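Local coordinates for nucleoside diphosphate kinase family protein (Babesia bovis, PDB 3JS9) that probably transfers the terminal phosphate of nucleoside triphosphates to nucleoside diphosphates by way of a phosphorylated enzyme intermediate, with magnesium as cofactor, at residues I14-D19 against G24-I29; H56-K61 against A131-A136; E87-G92 against S126-A131; N94-T99 against V122-S127; S104-G107 against G111-G114. All coordinates share one frame; numbering follows the deposited sequence.

Contact 1: I14-D19 against G24-I29; sequences IMVKPD and GLIGEI. With SO4 (sulfate ion), chain G.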
loop_
_atom_site.group_PDB
_atom_site.type_symbol
_atom_site.label_atom_id
_atom_site.label_comp_id
_atom_site.label_asym_id
_atom_site.label_seq_id
_atom_site.Cartn_x
_atom_site.Cartn_y
_atom_site.Cartn_z
ATOM N N ILE A 14 16.602 8.751 14.347
ATOM C CA ILE A 14 16.312 8.541 12.927
ATOM C C ILE A 14 15.933 9.919 12.326
ATOM O O ILE A 14 15.097 10.636 12.889
ATOM C CB ILE A 14 15.134 7.478 12.709
ATOM C CG1 ILE A 14 15.369 6.137 13.443
ATOM C CG2 ILE A 14 14.751 7.299 11.203
ATOM C CD1 ILE A 14 16.500 5.178 12.916
ATOM N N MET A 15 16.508 10.264 11.171
ATOM C CA MET A 15 16.276 11.579 10.613
ATOM C C MET A 15 16.000 11.571 9.102
ATOM O O MET A 15 16.840 11.154 8.280
ATOM C CB MET A 15 17.444 12.514 10.953
ATOM C CG MET A 15 17.252 13.940 10.423
ATOM S SD MET A 15 18.564 15.142 10.834
ATOM C CE MET A 15 20.027 14.244 10.234
ATOM N N VAL A 16 14.816 12.015 8.725
ATOM C CA VAL A 16 14.537 12.194 7.315
ATOM C C VAL A 16 15.306 13.445 6.898
ATOM O O VAL A 16 15.096 14.525 7.477
ATOM C CB VAL A 16 13.041 12.400 7.035
ATOM C CG1 VAL A 16 12.795 12.502 5.522
ATOM C CG2 VAL A 16 12.266 11.275 7.649
ATOM N N LYS A 17 16.165 13.302 5.887
ATOM C CA LYS A 17 17.044 14.381 5.476
ATOM C C LYS A 17 16.335 15.198 4.406
ATOM O O LYS A 17 15.256 14.804 3.939
ATOM C CB LYS A 17 18.332 13.812 4.916
ATOM C CG LYS A 17 19.197 13.011 5.875
ATOM C CD LYS A 17 20.347 12.491 5.044
ATOM C CE LYS A 17 21.157 11.444 5.720
ATOM N NZ LYS A 17 22.215 11.084 4.710
ATOM N N PRO A 18 16.947 16.329 3.985
ATOM C CA PRO A 18 16.209 17.198 3.058
ATOM C C PRO A 18 15.705 16.526 1.785
ATOM O O PRO A 18 14.629 16.905 1.296
ATOM C CB PRO A 18 17.224 18.305 2.733
ATOM C CG PRO A 18 18.022 18.432 4.009
ATOM C CD PRO A 18 18.153 16.999 4.530
ATOM N N ASP A 19 16.464 15.576 1.226
ATOM C CA ASP A 19 16.044 14.908 0.000
ATOM C C ASP A 19 14.807 14.045 0.306
ATOM O O ASP A 19 13.841 14.031 -0.476
ATOM C CB ASP A 19 17.201 14.114 -0.649
ATOM C CG ASP A 19 17.891 13.153 0.332
ATOM O OD1 ASP A 19 18.230 13.589 1.455
ATOM O OD2 ASP A 19 18.081 11.967 0.001
ATOM N N GLY A 24 8.683 13.901 -0.587
ATOM C CA GLY A 24 7.467 13.457 0.073
ATOM C C GLY A 24 7.536 12.083 0.778
ATOM O O GLY A 24 6.555 11.340 0.790
ATOM N N LEU A 25 8.657 11.763 1.420
ATOM C CA LEU A 25 8.801 10.437 2.102
ATOM C C LEU A 25 8.724 10.430 3.631
ATOM O O LEU A 25 8.982 9.382 4.269
ATOM C CB LEU A 25 10.086 9.724 1.646
ATOM C CG LEU A 25 10.059 9.366 0.140
ATOM C CD1 LEU A 25 11.449 9.350 -0.504
ATOM C CD2 LEU A 25 9.290 8.044 -0.113
ATOM N N ILE A 26 8.368 11.559 4.241
ATOM C CA ILE A 26 8.358 11.599 5.703
ATOM C C ILE A 26 7.399 10.554 6.229
ATOM O O ILE A 26 7.765 9.751 7.124
ATOM C CB ILE A 26 7.954 12.974 6.301
ATOM C CG1 ILE A 26 8.978 14.054 5.913
ATOM C CG2 ILE A 26 7.768 12.861 7.840
ATOM C CD1 ILE A 26 8.485 15.505 6.110
ATOM N N GLY A 27 6.173 10.570 5.687
ATOM C CA GLY A 27 5.092 9.688 6.189
ATOM C C GLY A 27 5.419 8.218 6.004
ATOM O O GLY A 27 5.240 7.413 6.918
ATOM N N GLU A 28 5.916 7.873 4.819
ATOM C CA GLU A 28 6.343 6.532 4.493
ATOM C C GLU A 28 7.387 6.010 5.478
ATOM O O GLU A 28 7.307 4.874 5.924
ATOM C CB GLU A 28 6.909 6.537 3.075
ATOM C CG GLU A 28 7.454 5.220 2.552
ATOM C CD GLU A 28 6.408 4.106 2.460
ATOM O OE1 GLU A 28 5.233 4.392 2.218
ATOM O OE2 GLU A 28 6.760 2.928 2.641
ATOM N N ILE A 29 8.366 6.842 5.818
ATOM C CA ILE A 29 9.464 6.423 6.662
ATOM C C ILE A 29 8.950 6.243 8.088
ATOM O O ILE A 29 9.196 5.182 8.720
ATOM C CB ILE A 29 10.666 7.431 6.586
ATOM C CG1 ILE A 29 11.402 7.333 5.212
ATOM C CG2 ILE A 29 11.626 7.251 7.758
ATOM C CD1 ILE A 29 12.216 8.642 4.814
HETATM S S SO4 G . 24.278 9.976 7.481
HETATM O O1 SO4 G . 23.868 8.688 8.060
HETATM O O2 SO4 G . 25.716 10.076 7.587
HETATM O O3 SO4 G . 23.719 11.194 8.093
HETATM O O4 SO4 G . 23.867 9.905 6.103
#
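V16 meets I29 with both of its methyl groups and I26 with one of them, and these three residues carry the contact. The terminal methyl of I29 sits astride the valine fork: CD1 of I29 lies 3.9 Å from CG2 of V16 and 4.0 Å from CG1 of V16. CG2 of I29 adds a second touch, 4.1 Å from CG2 of V16. The side chain of I26 runs at about a right angle to that of V16 and touches it through CG1, 4.1 Å from CG1 of V16. V16 ends the strand 10-16 and the isoleucines lie on the first turns of the helix 26-36, so the contact is the opening strand-to-helix packing of the ferredoxin-like βαββαβ fold of this family. Valine suits the strand, because it offers two methyls close to the backbone against which the longer isoleucine ends can pack. I26 reaches beyond V16 to F79 and to L30 of the second subunit. Just past the strand, K17, at the N-cap of the helix 18-22, extends its chain (chi2 176°, chi4 180°). Its NZ bonds N120 and lies 2.5 Å from O4 of a sulfate ion, a length too short to be trusted. K17 is a predicted ATP-binding residue.

Contact 2: H56-K61 against A131-A136; sequences HYCEHK and AARECA. With SO4 (sulfate ion), chain G.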
loop_
_atom_site.group_PDB
_atom_site.type_symbol
_atom_site.label_atom_id
_atom_site.label_comp_id
_atom_site.label_asym_id
_atom_site.label_seq_id
_atom_site.Cartn_x
_atom_site.Cartn_y
_atom_site.Cartn_z
ATOM N N HIS A 56 26.654 17.177 14.837
ATOM C CA HIS A 56 26.127 15.901 14.386
ATOM C C HIS A 56 27.200 15.189 13.577
ATOM O O HIS A 56 27.415 13.990 13.728
ATOM C CB HIS A 56 24.841 16.072 13.585
ATOM C CG HIS A 56 24.336 14.801 12.967
ATOM N ND1 HIS A 56 23.771 13.781 13.707
ATOM C CD2 HIS A 56 24.304 14.388 11.676
ATOM C CE1 HIS A 56 23.420 12.797 12.899
ATOM N NE2 HIS A 56 23.730 13.140 11.664
ATOM N N TYR A 57 27.901 15.962 12.764
ATOM C CA TYR A 57 28.918 15.423 11.886
ATOM C C TYR A 57 30.340 15.625 12.425
ATOM O O TYR A 57 31.288 15.726 11.650
ATOM C CB TYR A 57 28.785 16.079 10.524
ATOM C CG TYR A 57 27.586 15.628 9.760
ATOM C CD1 TYR A 57 26.567 16.508 9.451
ATOM C CD2 TYR A 57 27.475 14.305 9.326
ATOM C CE1 TYR A 57 25.487 16.089 8.735
ATOM C CE2 TYR A 57 26.403 13.881 8.606
ATOM C CZ TYR A 57 25.413 14.771 8.316
ATOM O OH TYR A 57 24.320 14.328 7.614
ATOM N N CYS A 58 30.475 15.686 13.748
ATOM C CA CYS A 58 31.765 15.982 14.378
ATOM C C CYS A 58 32.895 15.040 13.938
ATOM O O CYS A 58 34.035 15.482 13.818
ATOM C CB CYS A 58 31.648 16.065 15.924
ATOM S SG CYS A 58 31.208 14.531 16.841
ATOM N N GLU A 59 32.577 13.770 13.657
ATOM C CA GLU A 59 33.583 12.769 13.264
ATOM C C GLU A 59 34.210 13.051 11.896
ATOM O O GLU A 59 35.203 12.412 11.514
ATOM C CB GLU A 59 33.009 11.342 13.308
ATOM N N HIS A 60 33.633 14.007 11.170
ATOM C CA HIS A 60 34.133 14.430 9.859
ATOM C C HIS A 60 34.603 15.882 9.903
ATOM O O HIS A 60 34.758 16.534 8.861
ATOM C CB HIS A 60 33.057 14.236 8.787
ATOM C CG HIS A 60 32.453 12.862 8.771
ATOM N ND1 HIS A 60 31.091 12.649 8.736
ATOM C CD2 HIS A 60 33.024 11.632 8.798
ATOM C CE1 HIS A 60 30.848 11.348 8.732
ATOM N NE2 HIS A 60 32.004 10.709 8.772
ATOM N N LYS A 61 34.830 16.354 11.132
ATOM C CA LYS A 61 35.343 17.693 11.482
ATOM C C LYS A 61 36.254 18.359 10.418
ATOM O O LYS A 61 35.913 19.413 9.873
ATOM C CB LYS A 61 36.085 17.600 12.834
ATOM C CG LYS A 61 35.873 18.744 13.838
ATOM C CD LYS A 61 36.633 18.443 15.149
ATOM C CE LYS A 61 36.148 19.304 16.350
ATOM N NZ LYS A 61 34.814 18.908 16.961
ATOM N N ALA A 131 24.109 6.916 19.004
ATOM C CA ALA A 131 22.704 7.079 19.376
ATOM C C ALA A 131 22.573 7.961 20.607
ATOM O O ALA A 131 21.682 8.827 20.668
ATOM C CB ALA A 131 22.058 5.728 19.632
ATOM N N ALA A 132 23.460 7.739 21.587
ATOM C CA ALA A 132 23.395 8.461 22.855
ATOM C C ALA A 132 23.619 9.962 22.613
ATOM O O ALA A 132 22.939 10.805 23.202
ATOM C CB ALA A 132 24.392 7.900 23.858
ATOM N N ARG A 133 24.552 10.278 21.723
ATOM C CA ARG A 133 24.861 11.659 21.406
ATOM C C ARG A 133 23.706 12.261 20.636
ATOM O O ARG A 133 23.197 13.333 20.977
ATOM C CB ARG A 133 26.184 11.771 20.598
ATOM C CG ARG A 133 26.527 13.218 20.174
ATOM C CD ARG A 133 27.891 13.405 19.471
ATOM N NE ARG A 133 27.929 12.701 18.195
ATOM C CZ ARG A 133 28.525 11.518 18.031
ATOM N NH1 ARG A 133 29.166 10.939 19.061
ATOM N NH2 ARG A 133 28.489 10.917 16.841
ATOM N N GLU A 134 23.289 11.549 19.595
ATOM C CA GLU A 134 22.330 12.090 18.642
ATOM C C GLU A 134 20.977 12.394 19.304
ATOM O O GLU A 134 20.386 13.462 19.048
ATOM C CB GLU A 134 22.180 11.166 17.428
ATOM C CG GLU A 134 23.306 11.263 16.418
ATOM C CD GLU A 134 23.404 10.024 15.506
ATOM O OE1 GLU A 134 22.429 9.263 15.340
ATOM O OE2 GLU A 134 24.484 9.801 14.952
ATOM N N CYS A 135 20.518 11.481 20.166
ATOM C CA CYS A 135 19.216 11.655 20.858
ATOM C C CYS A 135 19.184 12.886 21.753
ATOM O O CYS A 135 18.193 13.655 21.739
ATOM C CB CYS A 135 18.809 10.404 21.657
ATOM S SG CYS A 135 18.333 8.999 20.605
ATOM N N ALA A 136 20.272 13.083 22.508
ATOM C CA ALA A 136 20.422 14.267 23.367
ATOM C C ALA A 136 20.715 15.536 22.569
ATOM O O ALA A 136 20.299 16.632 22.965
ATOM C CB ALA A 136 21.479 14.047 24.422
HETATM S S SO4 G . 24.278 9.976 7.481
HETATM O O1 SO4 G . 23.868 8.688 8.060
HETATM O O2 SO4 G . 25.716 10.076 7.587
HETATM O O3 SO4 G . 23.719 11.194 8.093
HETATM O O4 SO4 G . 23.867 9.905 6.103
#
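H56 turns the ND1-CE1 edge of its ring to the stem of E134, whose CG lies near the ring plane, 3.7 Å from ND1 of H56. With CG anti to the backbone N (chi1 174°), the imidazole leaves the end of the helix 50-56 in the direction of the helix 128-138. E134 meets it as an extended chain, its carboxylate plane turned 55° from the ring, and the contact is made mainly through CG and CD, with OE2 near CE1 of the ring and no hydrogen bond between the two residues. OE1 of E134 has its partners outside the two segments, hydrogen-bonded to S125 OG and H123 NE2. The preceding residue, R133, runs straight to CD and then bends at chi3 (64°), which lays a face of its guanidinium under the sulfur of C58, with SG 4.0 Å above the plane and offset toward the rim, near NE. NH2 of R133 forms a salt bridge with D130. Y57 receives CD2 of H56 over the centre of one ring face, 3.5 Å above the plane. An acidic residue behind H123, with H56 beside it, is typical of the nucleoside diphosphate kinase active site, where E134 probably orients H123.

Contact 3: E87-G92 against S126-A131; sequences EAIKIG and SSAEDA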
loop_
_atom_site.group_PDB
_atom_site.type_symbol
_atom_site.label_atom_id
_atom_site.label_comp_id
_atom_site.label_asym_id
_atom_site.label_seq_id
_atom_site.Cartn_x
_atom_site.Cartn_y
_atom_site.Cartn_z
ATOM N N GLU A 87 17.193 -3.557 20.844
ATOM C CA GLU A 87 18.034 -3.503 19.650
ATOM C C GLU A 87 17.498 -2.543 18.612
ATOM O O GLU A 87 17.645 -2.770 17.389
ATOM C CB GLU A 87 18.178 -4.891 19.056
ATOM C CG GLU A 87 18.569 -5.894 20.124
ATOM C CD GLU A 87 19.505 -6.928 19.596
ATOM O OE1 GLU A 87 20.648 -6.521 19.227
ATOM O OE2 GLU A 87 19.103 -8.130 19.553
ATOM N N ALA A 88 16.897 -1.463 19.103
ATOM C CA ALA A 88 16.397 -0.418 18.244
ATOM C C ALA A 88 17.454 0.067 17.226
ATOM O O ALA A 88 17.138 0.311 16.074
ATOM C CB ALA A 88 15.874 0.747 19.087
ATOM N N ILE A 89 18.708 0.200 17.662
ATOM C CA ILE A 89 19.739 0.796 16.825
ATOM C C ILE A 89 20.000 -0.068 15.593
ATOM O O ILE A 89 20.030 0.458 14.464
ATOM C CB ILE A 89 21.034 1.086 17.623
ATOM C CG1 ILE A 89 20.756 2.143 18.704
ATOM C CG2 ILE A 89 22.118 1.594 16.719
ATOM C CD1 ILE A 89 21.715 2.057 19.884
ATOM N N LYS A 90 20.129 -1.383 15.812
ATOM C CA LYS A 90 20.314 -2.351 14.734
ATOM C C LYS A 90 19.064 -2.447 13.834
ATOM O O LYS A 90 19.172 -2.571 12.605
ATOM C CB LYS A 90 20.679 -3.706 15.313
ATOM C CG LYS A 90 20.928 -4.789 14.310
ATOM C CD LYS A 90 21.624 -5.996 14.943
ATOM C CE LYS A 90 21.584 -7.183 13.937
ATOM N NZ LYS A 90 22.576 -8.282 14.196
ATOM N N ILE A 91 17.881 -2.362 14.445
ATOM C CA ILE A 91 16.638 -2.376 13.689
ATOM C C ILE A 91 16.518 -1.158 12.778
ATOM O O ILE A 91 16.084 -1.286 11.613
ATOM C CB ILE A 91 15.451 -2.483 14.622
ATOM C CG1 ILE A 91 15.344 -3.927 15.131
ATOM C CG2 ILE A 91 14.191 -1.998 13.939
ATOM C CD1 ILE A 91 14.388 -4.076 16.248
ATOM N N GLY A 92 16.935 0.011 13.278
ATOM C CA GLY A 92 16.931 1.215 12.459
ATOM C C GLY A 92 17.797 1.052 11.221
ATOM O O GLY A 92 17.391 1.419 10.102
ATOM N N SER A 126 24.274 4.920 14.081
ATOM C CA SER A 126 25.173 3.845 13.730
ATOM C C SER A 126 25.549 2.870 14.876
ATOM O O SER A 126 25.839 1.694 14.636
ATOM C CB SER A 126 26.444 4.464 13.188
ATOM O OG SER A 126 26.902 3.647 12.159
ATOM N N SER A 127 25.567 3.373 16.105
ATOM C CA SER A 127 26.104 2.641 17.243
ATOM C C SER A 127 25.468 3.202 18.507
ATOM O O SER A 127 24.867 4.283 18.460
ATOM C CB SER A 127 27.642 2.824 17.321
ATOM O OG SER A 127 27.967 4.200 17.532
ATOM N N ALA A 128 25.628 2.484 19.623
ATOM C CA ALA A 128 25.146 2.944 20.937
ATOM C C ALA A 128 25.711 4.330 21.303
ATOM O O ALA A 128 24.983 5.208 21.762
ATOM C CB ALA A 128 25.462 1.904 22.034
ATOM N N GLU A 129 26.994 4.526 21.040
ATOM C CA GLU A 129 27.636 5.792 21.301
ATOM C C GLU A 129 27.054 6.889 20.403
ATOM O O GLU A 129 26.749 7.974 20.876
ATOM C CB GLU A 129 29.177 5.684 21.137
ATOM C CG GLU A 129 29.925 6.822 21.830
ATOM C CD GLU A 129 31.358 7.068 21.347
ATOM O OE1 GLU A 129 32.145 6.099 21.256
ATOM O OE2 GLU A 129 31.709 8.261 21.105
ATOM N N ASP A 130 26.900 6.623 19.110
ATOM C CA ASP A 130 26.297 7.638 18.235
ATOM C C ASP A 130 24.861 7.949 18.617
ATOM O O ASP A 130 24.443 9.104 18.556
ATOM C CB ASP A 130 26.347 7.217 16.768
ATOM C CG ASP A 130 27.764 7.152 16.224
ATOM O OD1 ASP A 130 28.604 7.951 16.676
ATOM O OD2 ASP A 130 28.023 6.320 15.330
ATOM N N ALA A 131 24.109 6.916 19.004
ATOM C CA ALA A 131 22.704 7.079 19.376
ATOM C C ALA A 131 22.573 7.961 20.607
ATOM O O ALA A 131 21.682 8.827 20.668
ATOM C CB ALA A 131 22.058 5.728 19.632
#
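I89 sends CG1 to the side remote from its own carbonyl carbon (chi1 -64°) and then extends (chi2 155°), so that CD1 arrives at A131 and A128 while CG2 is left to meet the turn before them. Two helices of the ferredoxin-like fold pack here at their N-terminal ends, 88-96 and 128-138. CD1 of I89 lies 3.7 Å from CB of A131 and 3.7 Å from CA of A128, pressed close to the helix surface because alanine adds only one methyl group at each place. The second branch touches backbone: CG2 of I89 is 3.9 Å from N of S127. A branched isoleucine thus serves both the helix and the loop that leads into it. I89 also packs on T12 of strand 10-16. S127 suits its place as N-cap, since its hydroxyl can stand in for the carbonyl that the first turn lacks. The backbone N of D130 donates to OG of S127 at 3.1 Å, with an N-H...acceptor angle of 165°.

Contact 4: N94-T99 against V122-S127; sequences NLVGLT and VHASSS. With SO4 (sulfate ion), chain G.
V122 holds CG1 in the crowded position between its backbone N and carbonyl carbon (chi1 68°), an uncommon choice for valine, and that methyl is the one pressed against V96. CG1 of V122 lies 3.5 Å from CG2 of V96 and 3.7 Å from CG1 of V96, a close methyl contact. CG2 of V96 also reaches CB of A124, 3.9 Å away. V96 closes the helix 88-96, and the strand 122-124 is an edge strand of the sheet within this chain; V122 and A124, two residues apart, face the helix, and the small alanine lets the helix end come close. G97, with positive phi, turns the chain away after V96. Between the two apolar residues H123 points to the other side of the strand, where its ring meets a sulfate ion, probably from the crystallisation liquor, near the ring plane. ND1 of H123 donates to O1 of the sulfate at 3.0 Å with an angle of 149°, and weakly to O3 as well, while NE2 is held by E134. H123 is the predicted phosphohistidine, phosphorylated on its pros nitrogen, which is ND1, and the sulfate there is consistent with the place a phosphate would take.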
loop_
_atom_site.group_PDB
_atom_site.type_symbol
_atom_site.label_atom_id
_atom_site.label_comp_id
_atom_site.label_asym_id
_atom_site.label_seq_id
_atom_site.Cartn_x
_atom_site.Cartn_y
_atom_site.Cartn_z
ATOM N N ASN A 94 18.711 -1.819 9.890
ATOM C CA ASN A 94 18.011 -2.768 9.014
ATOM C C ASN A 94 16.895 -2.174 8.153
ATOM O O ASN A 94 16.666 -2.627 7.023
ATOM C CB ASN A 94 17.403 -3.901 9.832
ATOM C CG ASN A 94 18.455 -4.790 10.457
ATOM O OD1 ASN A 94 19.648 -4.696 10.116
ATOM N ND2 ASN A 94 18.025 -5.670 11.369
ATOM N N LEU A 95 16.172 -1.196 8.687
ATOM C CA LEU A 95 15.039 -0.689 7.970
ATOM C C LEU A 95 15.502 0.268 6.881
ATOM O O LEU A 95 14.913 0.337 5.785
ATOM C CB LEU A 95 14.046 -0.002 8.920
ATOM C CG LEU A 95 13.273 -0.773 9.993
ATOM C CD1 LEU A 95 12.095 0.107 10.534
ATOM C CD2 LEU A 95 12.781 -2.179 9.515
ATOM N N VAL A 96 16.572 0.987 7.191
ATOM C CA VAL A 96 17.124 2.019 6.328
ATOM C C VAL A 96 17.970 1.414 5.187
ATOM O O VAL A 96 17.881 1.849 4.034
ATOM C CB VAL A 96 17.927 3.021 7.212
ATOM C CG1 VAL A 96 18.999 3.765 6.433
ATOM C CG2 VAL A 96 16.977 3.973 7.967
ATOM N N GLY A 97 18.783 0.410 5.512
ATOM C CA GLY A 97 19.654 -0.244 4.524
ATOM C C GLY A 97 21.107 0.181 4.600
ATOM O O GLY A 97 21.509 0.822 5.556
ATOM N N LEU A 98 21.898 -0.166 3.587
ATOM C CA LEU A 98 23.314 0.195 3.598
ATOM C C LEU A 98 23.506 1.632 3.136
ATOM O O LEU A 98 22.657 2.177 2.432
ATOM C CB LEU A 98 24.155 -0.793 2.765
ATOM C CG LEU A 98 24.113 -2.257 3.233
ATOM C CD1 LEU A 98 24.919 -3.153 2.295
ATOM C CD2 LEU A 98 24.560 -2.489 4.686
ATOM N N THR A 99 24.619 2.234 3.546
ATOM C CA THR A 99 24.977 3.583 3.131
ATOM C C THR A 99 24.731 3.875 1.649
ATOM O O THR A 99 24.131 4.887 1.317
ATOM C CB THR A 99 26.475 3.890 3.429
ATOM O OG1 THR A 99 26.783 3.478 4.767
ATOM C CG2 THR A 99 26.758 5.397 3.288
ATOM N N VAL A 122 17.630 9.317 4.412
ATOM C CA VAL A 122 17.337 9.179 5.822
ATOM C C VAL A 122 18.600 8.816 6.586
ATOM O O VAL A 122 19.468 8.117 6.053
ATOM C CB VAL A 122 16.248 8.079 6.044
ATOM C CG1 VAL A 122 16.820 6.691 5.692
ATOM C CG2 VAL A 122 15.750 8.080 7.485
ATOM N N HIS A 123 18.697 9.274 7.830
ATOM C CA HIS A 123 19.822 8.915 8.691
ATOM C C HIS A 123 19.320 7.978 9.775
ATOM O O HIS A 123 18.244 8.215 10.342
ATOM C CB HIS A 123 20.468 10.172 9.347
ATOM C CG HIS A 123 21.236 9.855 10.595
ATOM N ND1 HIS A 123 22.584 9.567 10.584
ATOM C CD2 HIS A 123 20.825 9.667 11.874
ATOM C CE1 HIS A 123 22.977 9.242 11.806
ATOM N NE2 HIS A 123 21.932 9.304 12.608
ATOM N N ALA A 124 20.096 6.952 10.089
ATOM C CA ALA A 124 19.849 6.165 11.310
ATOM C C ALA A 124 21.097 6.116 12.138
ATOM O O ALA A 124 22.170 6.097 11.596
ATOM C CB ALA A 124 19.372 4.727 10.978
ATOM N N SER A 125 20.971 6.068 13.455
ATOM C CA SER A 125 22.155 6.024 14.334
ATOM C C SER A 125 22.960 4.783 14.005
ATOM O O SER A 125 22.391 3.715 13.743
ATOM C CB SER A 125 21.769 5.983 15.828
ATOM O OG SER A 125 21.289 7.226 16.251
ATOM N N SER A 126 24.274 4.920 14.081
ATOM C CA SER A 126 25.173 3.845 13.730
ATOM C C SER A 126 25.549 2.870 14.876
ATOM O O SER A 126 25.839 1.694 14.636
ATOM C CB SER A 126 26.444 4.464 13.188
ATOM O OG SER A 126 26.902 3.647 12.159
ATOM N N SER A 127 25.567 3.373 16.105
ATOM C CA SER A 127 26.104 2.641 17.243
ATOM C C SER A 127 25.468 3.202 18.507
ATOM O O SER A 127 24.867 4.283 18.460
ATOM C CB SER A 127 27.642 2.824 17.321
ATOM O OG SER A 127 27.967 4.200 17.532
HETATM S S SO4 G . 24.278 9.976 7.481
HETATM O O1 SO4 G . 23.868 8.688 8.060
HETATM O O2 SO4 G . 25.716 10.076 7.587
HETATM O O3 SO4 G . 23.719 11.194 8.093
HETATM O O4 SO4 G . 23.867 9.905 6.103
#

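Contact 5: S104-G107 against G111-G114; sequences SAAG and GDFG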
loop_
_atom_site.group_PDB
_atom_site.type_symbol
_atom_site.label_atom_id
_atom_site.label_comp_id
_atom_site.label_asym_id
_atom_site.label_seq_id
_atom_site.Cartn_x
_atom_site.Cartn_y
_atom_site.Cartn_z
ATOM N N SER A 104 21.838 -1.440 -1.296
ATOM C CA SER A 104 20.739 -1.715 -0.379
ATOM C C SER A 104 19.705 -2.670 -0.977
ATOM O O SER A 104 19.299 -2.541 -2.144
ATOM C CB SER A 104 20.058 -0.415 0.019
ATOM O OG SER A 104 20.980 0.433 0.646
ATOM N N ALA A 105 19.273 -3.629 -0.169
ATOM C CA ALA A 105 18.330 -4.610 -0.669
ATOM C C ALA A 105 16.930 -3.961 -0.750
ATOM O O ALA A 105 16.585 -3.101 0.078
ATOM C CB ALA A 105 18.337 -5.817 0.208
ATOM N N ALA A 106 16.159 -4.349 -1.764
ATOM C CA ALA A 106 14.771 -3.927 -1.894
ATOM C C ALA A 106 14.058 -4.319 -0.621
ATOM O O ALA A 106 14.391 -5.332 -0.025
ATOM C CB ALA A 106 14.079 -4.572 -3.141
ATOM N N GLY A 107 13.115 -3.481 -0.207
ATOM C CA GLY A 107 12.461 -3.610 1.079
ATOM C C GLY A 107 12.916 -2.556 2.068
ATOM O O GLY A 107 12.171 -2.194 2.971
ATOM N N GLY A 111 16.850 0.939 -0.256
ATOM C CA GLY A 111 16.680 -0.027 -1.334
ATOM C C GLY A 111 15.490 0.364 -2.203
ATOM O O GLY A 111 15.546 0.255 -3.424
ATOM N N ASP A 112 14.417 0.851 -1.575
ATOM C CA ASP A 112 13.183 1.095 -2.291
ATOM C C ASP A 112 13.142 2.469 -2.926
ATOM O O ASP A 112 12.411 2.656 -3.921
ATOM C CB ASP A 112 11.974 0.898 -1.373
ATOM C CG ASP A 112 11.764 -0.575 -0.982
ATOM O OD1 ASP A 112 12.341 -1.494 -1.663
ATOM O OD2 ASP A 112 10.998 -0.808 0.005
ATOM N N PHE A 113 13.923 3.416 -2.389
ATOM C CA PHE A 113 13.755 4.810 -2.809
ATOM C C PHE A 113 15.004 5.586 -3.262
ATOM O O PHE A 113 14.876 6.675 -3.811
ATOM C CB PHE A 113 13.071 5.630 -1.716
ATOM C CG PHE A 113 11.730 5.103 -1.301
ATOM C CD1 PHE A 113 10.654 5.110 -2.201
ATOM C CD2 PHE A 113 11.528 4.657 0.003
ATOM C CE1 PHE A 113 9.398 4.615 -1.815
ATOM C CE2 PHE A 113 10.283 4.156 0.408
ATOM C CZ PHE A 113 9.204 4.132 -0.513
ATOM N N GLY A 114 16.194 5.064 -2.993
ATOM C CA GLY A 114 17.388 5.849 -3.194
ATOM C C GLY A 114 18.195 5.380 -4.382
ATOM O O GLY A 114 18.057 4.234 -4.850
HETATM O O HOH W 1 17.261 -2.214 -3.939
#
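G107 N donates to OD1 of D112 in the shortest polar bond between the two segments, 2.6 Å and nearly straight at 175°. The hydrogen arrives on the syn side of the carboxylate oxygen, 34° out of the carboxylate plane. OD2 of D112 has a partner of its own, a salt bridge to R32 of the helix 26-36, so the aspartate ties loop and helix together with a separate oxygen for each. G107 turns with positive phi (107°), a conformation that glycine takes readily. These residues belong to the region known in this family as the Kpn loop, whose segment 104-107 lies against its own short helix 109-113. G111, with no side chain, lets the loop lie directly on the helix: its CA makes a CA-H...O contact of 3.4 Å with A105 O. CB of S104 rests on the same glycine, 3.5 Å from G111 N, and the hydroxyl of S104 bonds S100 O. A water donates to S104 O at 2.7 Å and to G111 O at 3.0 Å, and K36 of the third subunit also donates to G111 O.

Contacts 1 and 4 are buried and apolar, each packing a helix against the sheet through branched aliphatic side chains; their strands, 10-16 and 122-124, are neighbours there. Contacts 2, 3 and 5 are partly buried. Contacts 2 and 3 use the helix 128-138 and share A131, but contact 2 brings polar side chains together without a bond between its segments, beside the active site, whereas contact 3 joins two helix starts. Contacts 3 and 4 share the helix 88-96, S126 and S127. Contact 5, furthest from the chain's centre, is held by backbone polar groups, a carboxylate and water. K17 and H123, and less surely Y57, bring contacts 1, 4 and 2 to one sulfate; E134 of contact 2 holds H123 of contact 4.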